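Long-range contact in RsfP (Uncultured bacterium, PDB 4GLJ), which probably cleaves methylthioadenosine with phosphate, as a methylthioadenosine phosphorylase, and binds the dye rhodamine B: residues V137-A148 against A204-A215. Numbering follows the deposited sequence.
Sequences VSMADPLCPEVA and AKLAREASIAYA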
# COMPACT_ATOMS: atom_id res chain seq x y z
N VAL A 137 2.27 19.45 1.63
CA VAL A 137 3.71 19.86 1.81
C VAL A 137 4.59 19.11 0.81
O VAL A 137 4.27 18.01 0.37
CB VAL A 137 4.19 19.65 3.26
CG1 VAL A 137 3.35 20.49 4.21
CG2 VAL A 137 4.12 18.17 3.68
N SER A 138 5.67 19.71 0.38
CA SER A 138 6.64 19.00 -0.45
C SER A 138 7.55 18.12 0.42
O SER A 138 8.05 18.56 1.42
CB SER A 138 7.48 20.03 -1.18
OG SER A 138 8.74 19.49 -1.48
N MET A 139 7.75 16.87 0.03
CA MET A 139 8.69 16.00 0.73
C MET A 139 9.86 15.73 -0.20
O MET A 139 10.57 14.75 0.02
CB MET A 139 8.00 14.68 1.03
CG MET A 139 6.91 14.81 2.10
SD MET A 139 7.53 15.41 3.67
CE MET A 139 8.71 14.16 4.28
N ALA A 140 10.11 16.62 -1.17
CA ALA A 140 11.18 16.40 -2.19
C ALA A 140 12.51 16.06 -1.48
O ALA A 140 13.24 15.08 -1.85
CB ALA A 140 11.38 17.62 -3.10
N ASP A 141 12.84 16.88 -0.47
CA ASP A 141 13.99 16.58 0.38
C ASP A 141 13.45 16.18 1.78
O ASP A 141 13.09 17.07 2.61
CB ASP A 141 15.00 17.78 0.40
CG ASP A 141 15.47 18.13 -0.98
OD1 ASP A 141 16.18 17.32 -1.59
OD2 ASP A 141 15.06 19.19 -1.50
N PRO A 142 13.29 14.85 2.03
CA PRO A 142 12.44 14.60 3.16
C PRO A 142 13.16 14.65 4.54
O PRO A 142 12.46 14.48 5.54
CB PRO A 142 11.94 13.15 2.92
CG PRO A 142 13.14 12.54 2.21
CD PRO A 142 13.52 13.62 1.21
N LEU A 143 14.50 14.74 4.53
CA LEU A 143 15.37 14.71 5.71
C LEU A 143 16.23 15.96 5.60
O LEU A 143 16.92 16.14 4.61
CB LEU A 143 16.25 13.46 5.63
CG LEU A 143 15.41 12.16 5.68
CD1 LEU A 143 16.09 10.93 5.13
CD2 LEU A 143 14.75 11.97 7.06
N CYS A 144 16.11 16.85 6.57
CA CYS A 144 16.66 18.22 6.50
C CYS A 144 18.15 18.13 6.33
O CYS A 144 18.83 17.60 7.20
CB CYS A 144 16.32 19.03 7.79
SG CYS A 144 17.17 20.63 8.03
N PRO A 145 18.68 18.65 5.22
CA PRO A 145 20.15 18.53 5.00
C PRO A 145 21.00 19.30 6.04
O PRO A 145 22.13 18.92 6.26
CB PRO A 145 20.36 19.19 3.61
CG PRO A 145 19.09 19.88 3.26
CD PRO A 145 17.98 19.30 4.10
N GLU A 146 20.48 20.38 6.62
CA GLU A 146 21.22 21.13 7.65
C GLU A 146 21.41 20.24 8.90
O GLU A 146 22.49 20.22 9.45
CB GLU A 146 20.53 22.46 8.01
CG GLU A 146 20.30 23.37 6.82
CD GLU A 146 21.56 24.07 6.34
OE1 GLU A 146 21.45 25.16 5.71
OE2 GLU A 146 22.68 23.57 6.62
N VAL A 147 20.38 19.48 9.29
CA VAL A 147 20.45 18.51 10.40
C VAL A 147 21.27 17.31 10.02
O VAL A 147 22.11 16.87 10.80
CB VAL A 147 19.04 18.04 10.88
CG1 VAL A 147 19.14 17.20 12.12
CG2 VAL A 147 18.13 19.24 11.25
N ALA A 148 21.09 16.78 8.80
CA ALA A 148 21.94 15.69 8.33
C ALA A 148 23.41 16.10 8.30
O ALA A 148 24.26 15.31 8.72
CB ALA A 148 21.53 15.19 6.92
N ALA A 204 8.50 11.19 9.22
CA ALA A 204 9.14 12.31 8.47
C ALA A 204 8.09 13.25 7.81
O ALA A 204 8.30 14.49 7.74
CB ALA A 204 10.14 11.83 7.40
N LYS A 205 7.01 12.67 7.26
CA LYS A 205 5.92 13.45 6.65
C LYS A 205 5.24 14.37 7.72
O LYS A 205 4.91 15.53 7.46
CB LYS A 205 4.86 12.47 6.04
CG LYS A 205 5.38 11.80 4.75
CD LYS A 205 4.33 10.81 4.23
CE LYS A 205 4.81 10.41 2.81
NZ LYS A 205 4.05 9.22 2.24
N LEU A 206 4.89 13.78 8.83
CA LEU A 206 4.21 14.48 9.91
C LEU A 206 5.09 15.62 10.49
O LEU A 206 4.59 16.72 10.75
CB LEU A 206 3.79 13.48 11.01
CG LEU A 206 2.73 12.47 10.45
CD1 LEU A 206 2.54 11.26 11.38
CD2 LEU A 206 1.36 13.16 10.20
N ALA A 207 6.37 15.35 10.66
CA ALA A 207 7.33 16.36 11.16
C ALA A 207 7.34 17.51 10.15
O ALA A 207 7.33 18.71 10.54
CB ALA A 207 8.74 15.74 11.29
N ARG A 208 7.34 17.20 8.84
CA ARG A 208 7.34 18.26 7.83
C ARG A 208 6.05 19.10 7.91
O ARG A 208 6.09 20.34 7.86
CB ARG A 208 7.51 17.67 6.43
CG ARG A 208 7.67 18.67 5.30
CD ARG A 208 8.83 19.70 5.42
NE ARG A 208 10.10 19.00 5.68
CZ ARG A 208 10.92 18.58 4.70
NH1 ARG A 208 10.60 18.83 3.41
NH2 ARG A 208 12.09 18.02 4.99
N GLU A 209 4.90 18.43 8.04
CA GLU A 209 3.63 19.15 8.16
C GLU A 209 3.58 20.00 9.42
O GLU A 209 2.82 21.01 9.46
CB GLU A 209 2.44 18.19 8.22
CG GLU A 209 2.20 17.51 6.87
CD GLU A 209 0.96 16.64 6.88
OE1 GLU A 209 0.46 16.33 8.01
OE2 GLU A 209 0.50 16.24 5.75
N ALA A 210 4.30 19.55 10.44
CA ALA A 210 4.37 20.29 11.69
C ALA A 210 5.45 21.36 11.68
O ALA A 210 5.75 21.94 12.73
CB ALA A 210 4.61 19.36 12.85
N SER A 211 6.02 21.62 10.50
CA SER A 211 7.11 22.61 10.32
C SER A 211 8.33 22.35 11.25
O SER A 211 8.94 23.29 11.76
CB SER A 211 6.54 24.04 10.53
OG SER A 211 5.52 24.31 9.56
N ILE A 212 8.69 21.09 11.47
CA ILE A 212 9.83 20.74 12.31
C ILE A 212 10.91 20.09 11.46
O ILE A 212 10.61 19.17 10.69
CB ILE A 212 9.43 19.73 13.41
CG1 ILE A 212 8.33 20.28 14.31
CG2 ILE A 212 10.66 19.28 14.22
CD1 ILE A 212 7.69 19.25 15.27
N ALA A 213 12.15 20.52 11.60
CA ALA A 213 13.24 20.00 10.83
C ALA A 213 13.53 18.63 11.37
O ALA A 213 13.55 18.42 12.57
CB ALA A 213 14.48 20.93 10.94
N TYR A 214 13.73 17.67 10.48
CA TYR A 214 13.72 16.28 10.89
C TYR A 214 14.76 15.59 10.05
O TYR A 214 14.78 15.72 8.81
CB TYR A 214 12.35 15.63 10.64
CG TYR A 214 12.25 14.11 10.91
CD1 TYR A 214 12.71 13.18 9.94
CD2 TYR A 214 11.63 13.64 12.05
CE1 TYR A 214 12.63 11.81 10.15
CE2 TYR A 214 11.53 12.27 12.31
CZ TYR A 214 12.02 11.36 11.33
OH TYR A 214 11.85 9.99 11.55
N ALA A 215 15.66 14.87 10.73
CA ALA A 215 16.62 14.01 10.02
C ALA A 215 16.87 12.72 10.81
O ALA A 215 16.49 12.59 11.98
CB ALA A 215 17.94 14.73 9.67
O HOH W 1 0.49 17.63 3.34
O HOH W 2 11.24 19.04 0.44
O HOH W 3 10.70 15.60 7.41
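The carbonyl oxygen of Asp141 takes two N-H groups from the guanidinium of Arg208. NH2 makes the stronger bond, 2.8 Å from Asp141 O and lying in the carbonyl plane, while NH1 adds a weak one. This grip ties the loop leading into helix 145-157 to the end of helix 200-209 in the phosphorylase-superfamily α/β fold, whose central mixed sheet includes strand 213-221. NH1 also reaches Ser138 O weakly, at 3.2 Å, and gives a further weak bond to a water that also accepts from Asp141 N. The guanidinium gets there because the Arg208 chain leaves with CG anti to the backbone N (chi1 -174°) and then bends at its next two torsions. Met139 runs past this chain in the opposite direction, its SD 3.6 Å from Arg208 CB, and its bent end lays CE over the backbone of Ala204 and Lys205. With an alanine at Arg208, Asp141 O and Ser138 O would probably lose these donors and a gap is likely to open beside Met139 SD. Val137 CG2 packs on the CG atoms of Arg208 and Glu209, and a water joins Val137 N to Glu209 OE2, a carboxylate oxygen also held by Thr127 and by Gln178 of the second subunit. The Asp141 carboxylate turns elsewhere, forming a salt bridge with Arg182 of that subunit. Farther along, Cys144 N, of the N-cap residue, donates a nearly straight bond (168°) to Tyr214 O, fixing the start of helix 145-157 on the strand. On the preceding residue, Leu143 CD2 meets the edge of the Tyr214 ring. Within the helix, Val147 CG1 rests 3.7 Å from Ala215 CB. A further water bridges Pro142 O and Ala204 O, donating to both, at 2.7 Å from Ala204 O.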